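Long-range contacts in iron-containing superoxide dismutase B2 (Trypanosoma brucei, PDB 3ESF), which probably disposes of toxic superoxide radicals, converting them into hydrogen peroxide and dioxygen at an iron centre: residues I73-F78 and A145-T150; W127-T132 and A152-I157. The protein carries 1 engineered substitution. All coordinates share one frame; numbering follows the deposited sequence.

In the fold
Contacts 1 and 2 have centres about 12 Å apart and touch directly through side chains. In contact 1, helix 64-81 of the alpha-hairpin region meets the loop joining strands 137-143 and 154-161; contact 2 pairs strand 154-161 with the middle strand of the sheet, 124-131. The loop of contact 1 thus runs into the edge strand of contact 2. Trp127 packs against Asn75 and Pro148, while Pro156 lies against Phe74, Phe78 and Leu149. Contact 1 is only partly buried and has one side-chain hydrogen bond beside aromatic and sulfur packing. Contact 2 is largely buried, relies on backbone bonds, and becomes acidic and less enclosed toward Asp131 and Asp153.

Contact 1: I73-F78 and A145-T150; sequences IFNHNF and AGCPLT. With FE (Fe (III) ion), chain E.
Phe74 and Asn75, on the helix that supplies the iron ligand His76, face Gly146, Cys147 and Leu149 of the loop following strand 137-143. Asn75 makes the polar link: its ND2 donates a hydrogen bond to Gly146 O at 3.3 Å. The donor stands well above the carbonyl plane, 48° out of it, and the same oxygen also takes a bond from Thr142 OG1. The other end of the amide, OD1, lies 3.5 Å from Cys147 SG. Phe74 has its CG anti to the backbone N (chi1 172°), which carries the ring out to the loop. There Leu149 comes tip to tip with it, placing CD1 over one face, 3.9 Å from the ring centroid in a CH-pi contact. Cys147 SG approaches the ring obliquely, 3.7 Å from Phe74 CD2, as a sulfur-aromatic neighbour. One residue beyond Asn75, His76 makes no contact with the loop and binds iron through NE2 at 2.2 Å, its ND1 being hydrogen-bonded to Gln72 O. His28, Asp161, His165 and a water complete the coordination, the three-histidine, one-aspartate site of iron/manganese superoxide dismutases, with ligands from both the alpha-hairpin and C-terminal regions.

Contact 2: W127-T132 and A152-I157; sequences WLVQDT and ADLKPI
Gln130 and Lys155 form a hydrogen-bonded pair of the antiparallel sheet: Gln130 N donates to Lys155 O at 2.8 Å with a nearly straight N-H...O angle of 167°, and Lys155 N returns a bond to Gln130 O at 2.9 Å. The ladder extends both ways, with Thr132 N bound to Asp153 O and Ile157 N to Leu128 O. Leu128 is also backbone-bonded to Leu158, so two consecutive residues face one, consistent with a classic beta bulge at Ile157. The Gln130 and Lys155 side chains run side by side toward helix 188-196. Gln130 OE1 lies 3.0 Å from Lys155 CE, but the ammonium group is held by the Phe195 and Gln194 carbonyls near the helix end; Gln130 NE2 is bonded to Lys135 O. At the far end of the ladder two acids converge, Asp131 OD2 lying 3.8 Å from Asp153 OD2 with the carboxylate planes 63° apart, a proximity that may raise the proton affinity of one of them. Asp131 OD1 accepts from the Thr133 and Thr134 amides, fixing that carboxylate at the start of the turn into strand 137-143.

Packing takes over around this frame. Pro156 lies alongside Trp127, its CB 3.6 Å from CZ3 of the indole, whose NE1 is bonded to Thr142 OG1. Nearer helix 188-196, Leu128 and Ile157 cross, with CD2 of the leucine 3.9 Å from CG2 of the isoleucine. On the face carrying Pro156, Val129 (chi1 -56°) sets CG2 between its backbone N and carbonyl carbon, and from there this methyl rests 4.0 Å from Leu154 CD2.

Contact 1: I73-F78 and A145-T150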
ATOM      1  N   ILE A  73       6.862 -13.489  -2.656  1.00 18.99           N
ATOM      2  CA  ILE A  73       8.016 -14.051  -3.348  1.00 18.74           C
ATOM      3  C   ILE A  73       7.692 -14.463  -4.804  1.00 19.15           C
ATOM      4  O   ILE A  73       8.400 -14.095  -5.745  1.00 18.33           O
ATOM      5  CB  ILE A  73       8.675 -15.201  -2.522  1.00 18.00           C
ATOM      6  CG1 ILE A  73       9.281 -14.613  -1.226  1.00 16.33           C
ATOM      7  CG2 ILE A  73       9.759 -15.957  -3.353  1.00 18.70           C
ATOM      8  CD1 ILE A  73       9.523 -15.638  -0.131  1.00 16.16           C
ATOM      9  N   PHE A  74       6.635 -15.237  -4.969  1.00 18.87           N
ATOM     10  CA  PHE A  74       6.209 -15.670  -6.298  1.00 19.46           C
ATOM     11  C   PHE A  74       5.780 -14.476  -7.163  1.00 19.09           C
ATOM     12  O   PHE A  74       6.167 -14.401  -8.331  1.00 19.47           O
ATOM     13  CB  PHE A  74       5.088 -16.690  -6.155  1.00 19.44           C
ATOM     14  CG  PHE A  74       4.457 -17.068  -7.426  1.00 19.65           C
ATOM     15  CD1 PHE A  74       4.779 -18.289  -8.032  1.00 20.41           C
ATOM     16  CD2 PHE A  74       3.547 -16.216  -8.051  1.00 21.46           C
ATOM     17  CE1 PHE A  74       4.187 -18.655  -9.244  1.00 23.48           C
ATOM     18  CE2 PHE A  74       2.970 -16.569  -9.274  1.00 22.20           C
ATOM     19  CZ  PHE A  74       3.272 -17.794  -9.863  1.00 21.33           C
ATOM     20  N   ASN A  75       5.007 -13.545  -6.582  1.00 19.19           N
ATOM     21  CA  ASN A  75       4.496 -12.379  -7.310  1.00 19.06           C
ATOM     22  C   ASN A  75       5.648 -11.537  -7.856  1.00 19.08           C
ATOM     23  O   ASN A  75       5.590 -11.099  -8.980  1.00 19.18           O
ATOM     24  CB  ASN A  75       3.588 -11.496  -6.435  1.00 18.74           C
ATOM     25  CG  ASN A  75       2.260 -12.149  -6.107  1.00 19.65           C
ATOM     26  OD1 ASN A  75       1.867 -13.169  -6.691  1.00 20.54           O
ATOM     27  ND2 ASN A  75       1.557 -11.566  -5.168  1.00 18.80           N
ATOM     28  N   HIS A  76       6.672 -11.289  -7.039  1.00 19.12           N
ATOM     29  CA  HIS A  76       7.835 -10.506  -7.474  1.00 19.23           C
ATOM     30  C   HIS A  76       8.674 -11.215  -8.507  1.00 19.22           C
ATOM     31  O   HIS A  76       9.181 -10.593  -9.426  1.00 19.36           O
ATOM     32  CB  HIS A  76       8.699 -10.116  -6.276  1.00 18.87           C
ATOM     33  CG  HIS A  76       8.099  -9.020  -5.461  1.00 19.16           C
ATOM     34  ND1 HIS A  76       7.105  -9.245  -4.533  1.00 17.78           N
ATOM     35  CD2 HIS A  76       8.287  -7.682  -5.505  1.00 19.12           C
ATOM     36  CE1 HIS A  76       6.725  -8.089  -4.023  1.00 20.69           C
ATOM     37  NE2 HIS A  76       7.408  -7.124  -4.614  1.00 18.73           N
ATOM     38  N   ASN A  77       8.864 -12.524  -8.334  1.00 19.54           N
ATOM     39  CA  ASN A  77       9.552 -13.326  -9.347  1.00 19.17           C
ATOM     40  C   ASN A  77       8.848 -13.160 -10.699  1.00 19.06           C
ATOM     41  O   ASN A  77       9.487 -12.905 -11.735  1.00 17.54           O
ATOM     42  CB  ASN A  77       9.584 -14.822  -8.970  1.00 19.44           C
ATOM     43  CG  ASN A  77      10.562 -15.138  -7.823  1.00 18.97           C
ATOM     44  OD1 ASN A  77      11.414 -14.327  -7.466  1.00 18.65           O
ATOM     45  ND2 ASN A  77      10.462 -16.356  -7.288  1.00 17.14           N
ATOM     46  N   PHE A  78       7.530 -13.307 -10.665  1.00 18.22           N
ATOM     47  CA  PHE A  78       6.717 -13.247 -11.872  1.00 18.86           C
ATOM     48  C   PHE A  78       6.742 -11.832 -12.484  1.00 18.82           C
ATOM     49  O   PHE A  78       6.809 -11.666 -13.708  1.00 19.13           O
ATOM     50  CB  PHE A  78       5.275 -13.679 -11.539  1.00 19.04           C
ATOM     51  CG  PHE A  78       4.532 -14.219 -12.718  1.00 19.81           C
ATOM     52  CD1 PHE A  78       4.787 -15.510 -13.190  1.00 20.14           C
ATOM     53  CD2 PHE A  78       3.595 -13.443 -13.375  1.00 19.04           C
ATOM     54  CE1 PHE A  78       4.104 -16.015 -14.300  1.00 19.74           C
ATOM     55  CE2 PHE A  78       2.897 -13.945 -14.475  1.00 18.80           C
ATOM     56  CZ  PHE A  78       3.156 -15.226 -14.935  1.00 18.21           C
ATOM     57  N   ALA A 145      -0.954  -9.221  -0.814  1.00 20.05           N
ATOM     58  CA  ALA A 145      -0.134 -10.331  -1.330  1.00 19.86           C
ATOM     59  C   ALA A 145      -0.957 -11.390  -2.051  1.00 20.31           C
ATOM     60  O   ALA A 145      -0.451 -12.490  -2.309  1.00 20.44           O
ATOM     61  CB  ALA A 145       0.688 -10.963  -0.234  1.00 20.03           C
ATOM     62  N   GLY A 146      -2.210 -11.059  -2.393  1.00 20.41           N
ATOM     63  CA  GLY A 146      -3.088 -12.003  -3.110  1.00 20.10           C
ATOM     64  C   GLY A 146      -2.416 -12.538  -4.362  1.00 19.80           C
ATOM     65  O   GLY A 146      -1.681 -11.828  -5.042  1.00 20.40           O
ATOM     66  N   CYS A 147      -2.686 -13.794  -4.678  1.00 20.36           N
ATOM     67  CA  CYS A 147      -2.022 -14.468  -5.780  1.00 20.23           C
ATOM     68  C   CYS A 147      -3.053 -15.333  -6.517  1.00 20.06           C
ATOM     69  O   CYS A 147      -3.783 -16.107  -5.872  1.00 19.69           O
ATOM     70  CB  CYS A 147      -0.849 -15.325  -5.258  1.00 20.42           C
ATOM     71  SG  CYS A 147       0.137 -16.166  -6.524  1.00 19.94           S
ATOM     72  N   PRO A 148      -3.099 -15.237  -7.865  1.00 19.74           N
ATOM     73  CA  PRO A 148      -4.090 -16.018  -8.648  1.00 19.49           C
ATOM     74  C   PRO A 148      -3.980 -17.547  -8.465  1.00 19.58           C
ATOM     75  O   PRO A 148      -4.929 -18.260  -8.784  1.00 18.64           O
ATOM     76  CB  PRO A 148      -3.823 -15.596 -10.104  1.00 19.02           C
ATOM     77  CG  PRO A 148      -2.435 -15.058 -10.100  1.00 20.16           C
ATOM     78  CD  PRO A 148      -2.240 -14.422  -8.739  1.00 19.72           C
ATOM     79  N   LEU A 149      -2.836 -18.025  -7.964  1.00 19.73           N
ATOM     80  CA  LEU A 149      -2.638 -19.467  -7.685  1.00 20.63           C
ATOM     81  C   LEU A 149      -3.583 -20.045  -6.627  1.00 20.09           C
ATOM     82  O   LEU A 149      -3.775 -21.256  -6.585  1.00 20.11           O
ATOM     83  CB  LEU A 149      -1.185 -19.800  -7.294  1.00 20.39           C
ATOM     84  CG  LEU A 149      -0.022 -19.484  -8.224  1.00 21.04           C
ATOM     85  CD1 LEU A 149       1.244 -20.174  -7.683  1.00 22.27           C
ATOM     86  CD2 LEU A 149      -0.337 -19.874  -9.655  1.00 23.53           C
ATOM     87  N   THR A 150      -4.183 -19.188  -5.808  1.00 19.97           N
ATOM     88  CA  THR A 150      -5.171 -19.639  -4.792  1.00 20.27           C
ATOM     89  C   THR A 150      -6.552 -19.914  -5.416  1.00 20.91           C
ATOM     90  O   THR A 150      -7.442 -20.458  -4.760  1.00 20.65           O
ATOM     91  CB  THR A 150      -5.321 -18.626  -3.623  1.00 20.33           C
ATOM     92  OG1 THR A 150      -5.808 -17.376  -4.119  1.00 18.27           O
ATOM     93  CG2 THR A 150      -3.960 -18.417  -2.889  1.00 19.62           C
TER
HETATM   94 FE    FE E 198       6.861  -5.040  -4.728  1.00 21.69          FE
HETATM   95  O   HOH W   1       4.956  -5.590  -3.928  1.00 20.31           O

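Contact 2: W127-T132 and A152-I157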
ATOM      1  N   TRP A 127      -3.028  -8.258 -13.037  1.00 19.32           N
ATOM      2  CA  TRP A 127      -2.627  -9.456 -13.748  1.00 19.41           C
ATOM      3  C   TRP A 127      -3.336  -9.594 -15.090  1.00 19.24           C
ATOM      4  O   TRP A 127      -4.476  -9.159 -15.261  1.00 18.74           O
ATOM      5  CB  TRP A 127      -2.966 -10.727 -12.959  1.00 19.45           C
ATOM      6  CG  TRP A 127      -2.371 -10.846 -11.589  1.00 19.79           C
ATOM      7  CD1 TRP A 127      -2.878 -10.303 -10.420  1.00 18.02           C
ATOM      8  CD2 TRP A 127      -1.194 -11.570 -11.212  1.00 19.06           C
ATOM      9  NE1 TRP A 127      -2.102 -10.651  -9.377  1.00 16.83           N
ATOM     10  CE2 TRP A 127      -1.049 -11.410  -9.813  1.00 18.40           C
ATOM     11  CE3 TRP A 127      -0.270 -12.371 -11.907  1.00 19.48           C
ATOM     12  CZ2 TRP A 127      -0.008 -11.989  -9.098  1.00 19.57           C
ATOM     13  CZ3 TRP A 127       0.790 -12.944 -11.199  1.00 19.40           C
ATOM     14  CH2 TRP A 127       0.915 -12.755  -9.807  1.00 19.62           C
ATOM     15  N   LEU A 128      -2.644 -10.242 -16.021  1.00 19.01           N
ATOM     16  CA  LEU A 128      -3.302 -10.945 -17.104  1.00 18.50           C
ATOM     17  C   LEU A 128      -3.257 -12.416 -16.672  1.00 18.10           C
ATOM     18  O   LEU A 128      -2.198 -12.910 -16.300  1.00 17.88           O
ATOM     19  CB  LEU A 128      -2.566 -10.702 -18.448  1.00 18.06           C
ATOM     20  CG  LEU A 128      -3.035 -11.444 -19.721  1.00 18.46           C
ATOM     21  CD1 LEU A 128      -4.528 -11.231 -20.009  1.00 19.56           C
ATOM     22  CD2 LEU A 128      -2.207 -11.005 -20.932  1.00 19.27           C
ATOM     23  N   VAL A 129      -4.409 -13.087 -16.676  1.00 18.06           N
ATOM     24  CA  VAL A 129      -4.483 -14.507 -16.356  1.00 17.78           C
ATOM     25  C   VAL A 129      -5.301 -15.240 -17.398  1.00 18.17           C
ATOM     26  O   VAL A 129      -6.092 -14.640 -18.131  1.00 17.65           O
ATOM     27  CB  VAL A 129      -5.094 -14.823 -14.921  1.00 17.43           C
ATOM     28  CG1 VAL A 129      -4.339 -14.130 -13.803  1.00 16.66           C
ATOM     29  CG2 VAL A 129      -6.608 -14.528 -14.883  1.00 17.26           C
ATOM     30  N   GLN A 130      -5.101 -16.550 -17.466  1.00 18.73           N
ATOM     31  CA  GLN A 130      -5.945 -17.395 -18.291  1.00 18.95           C
ATOM     32  C   GLN A 130      -6.768 -18.302 -17.389  1.00 19.32           C
ATOM     33  O   GLN A 130      -6.235 -18.929 -16.468  1.00 18.67           O
ATOM     34  CB  GLN A 130      -5.098 -18.234 -19.239  1.00 18.69           C
ATOM     35  CG  GLN A 130      -5.949 -19.041 -20.258  1.00 18.65           C
ATOM     36  CD  GLN A 130      -5.130 -20.017 -21.074  1.00 20.19           C
ATOM     37  OE1 GLN A 130      -4.055 -20.445 -20.651  1.00 22.27           O
ATOM     38  NE2 GLN A 130      -5.643 -20.390 -22.242  1.00 17.21           N
ATOM     39  N   ASP A 131      -8.071 -18.355 -17.654  1.00 19.75           N
ATOM     40  CA  ASP A 131      -8.925 -19.437 -17.165  1.00 20.69           C
ATOM     41  C   ASP A 131      -8.583 -20.782 -17.876  1.00 20.55           C
ATOM     42  O   ASP A 131      -8.740 -20.936 -19.091  1.00 20.72           O
ATOM     43  CB  ASP A 131     -10.404 -19.073 -17.380  1.00 21.52           C
ATOM     44  CG  ASP A 131     -11.355 -20.065 -16.721  1.00 23.53           C
ATOM     45  OD1 ASP A 131     -11.217 -21.280 -16.951  1.00 24.57           O
ATOM     46  OD2 ASP A 131     -12.250 -19.630 -15.971  1.00 25.96           O
ATOM     47  N   THR A 132      -8.112 -21.756 -17.113  1.00 20.68           N
ATOM     48  CA  THR A 132      -7.609 -22.991 -17.675  1.00 20.92           C
ATOM     49  C   THR A 132      -8.730 -23.959 -18.113  1.00 21.17           C
ATOM     50  O   THR A 132      -8.469 -24.917 -18.820  1.00 21.06           O
ATOM     51  CB  THR A 132      -6.565 -23.669 -16.731  1.00 21.38           C
ATOM     52  OG1 THR A 132      -7.195 -24.131 -15.534  1.00 20.61           O
ATOM     53  CG2 THR A 132      -5.480 -22.665 -16.355  1.00 21.83           C
ATOM     54  N   ALA A 152      -8.522 -21.985  -8.263  1.00 24.34           N
ATOM     55  CA  ALA A 152      -8.238 -23.286  -8.924  1.00 24.69           C
ATOM     56  C   ALA A 152      -7.801 -23.234 -10.402  1.00 25.12           C
ATOM     57  O   ALA A 152      -6.923 -24.009 -10.856  1.00 25.92           O
ATOM     58  CB  ALA A 152      -9.444 -24.248  -8.756  1.00 25.64           C
ATOM     59  N   ASP A 153      -8.423 -22.333 -11.158  1.00 24.35           N
ATOM     60  CA  ASP A 153      -8.436 -22.423 -12.609  1.00 23.96           C
ATOM     61  C   ASP A 153      -7.789 -21.222 -13.266  1.00 22.85           C
ATOM     62  O   ASP A 153      -8.084 -20.931 -14.430  1.00 22.24           O
ATOM     63  CB  ASP A 153      -9.890 -22.513 -13.085  1.00 24.37           C
ATOM     64  CG  ASP A 153     -10.813 -21.558 -12.319  1.00 28.27           C
ATOM     65  OD1 ASP A 153     -10.318 -20.849 -11.386  1.00 28.21           O
ATOM     66  OD2 ASP A 153     -12.037 -21.530 -12.637  1.00 32.19           O
ATOM     67  N   LEU A 154      -6.943 -20.511 -12.518  1.00 21.91           N
ATOM     68  CA  LEU A 154      -6.244 -19.328 -13.029  1.00 21.94           C
ATOM     69  C   LEU A 154      -4.745 -19.540 -13.185  1.00 21.98           C
ATOM     70  O   LEU A 154      -4.050 -19.962 -12.253  1.00 22.53           O
ATOM     71  CB  LEU A 154      -6.494 -18.085 -12.159  1.00 22.00           C
ATOM     72  CG  LEU A 154      -7.914 -17.544 -11.966  1.00 21.79           C
ATOM     73  CD1 LEU A 154      -7.858 -16.139 -11.372  1.00 21.79           C
ATOM     74  CD2 LEU A 154      -8.746 -17.545 -13.267  1.00 22.90           C
ATOM     75  N   LYS A 155      -4.259 -19.238 -14.385  1.00 21.25           N
ATOM     76  CA  LYS A 155      -2.854 -19.374 -14.740  1.00 20.50           C
ATOM     77  C   LYS A 155      -2.348 -17.973 -15.042  1.00 19.67           C
ATOM     78  O   LYS A 155      -2.861 -17.319 -15.930  1.00 19.21           O
ATOM     79  CB  LYS A 155      -2.711 -20.310 -15.955  1.00 20.36           C
ATOM     80  CG  LYS A 155      -1.296 -20.389 -16.530  1.00 21.06           C
ATOM     81  CD  LYS A 155      -1.190 -21.483 -17.615  1.00 20.95           C
ATOM     82  CE  LYS A 155      -1.657 -21.013 -18.969  1.00 19.77           C
ATOM     83  NZ  LYS A 155      -1.178 -21.954 -20.036  1.00 21.48           N
ATOM     84  N   PRO A 156      -1.389 -17.478 -14.242  1.00 19.44           N
ATOM     85  CA  PRO A 156      -0.896 -16.141 -14.500  1.00 19.22           C
ATOM     86  C   PRO A 156      -0.061 -16.094 -15.786  1.00 18.72           C
ATOM     87  O   PRO A 156       0.636 -17.053 -16.118  1.00 17.66           O
ATOM     88  CB  PRO A 156      -0.053 -15.824 -13.258  1.00 19.31           C
ATOM     89  CG  PRO A 156       0.368 -17.132 -12.743  1.00 19.85           C
ATOM     90  CD  PRO A 156      -0.732 -18.098 -13.075  1.00 19.24           C
ATOM     91  N   ILE A 157      -0.181 -14.968 -16.491  1.00 18.67           N
ATOM     92  CA  ILE A 157       0.490 -14.736 -17.766  1.00 18.42           C
ATOM     93  C   ILE A 157       1.447 -13.559 -17.574  1.00 18.95           C
ATOM     94  O   ILE A 157       2.614 -13.638 -17.919  1.00 19.15           O
ATOM     95  CB  ILE A 157      -0.546 -14.424 -18.905  1.00 18.08           C
ATOM     96  CG1 ILE A 157      -1.541 -15.587 -19.125  1.00 17.62           C
ATOM     97  CG2 ILE A 157       0.158 -13.962 -20.188  1.00 15.39           C
ATOM     98  CD1 ILE A 157      -0.909 -16.991 -19.378  1.00 17.57           C
TER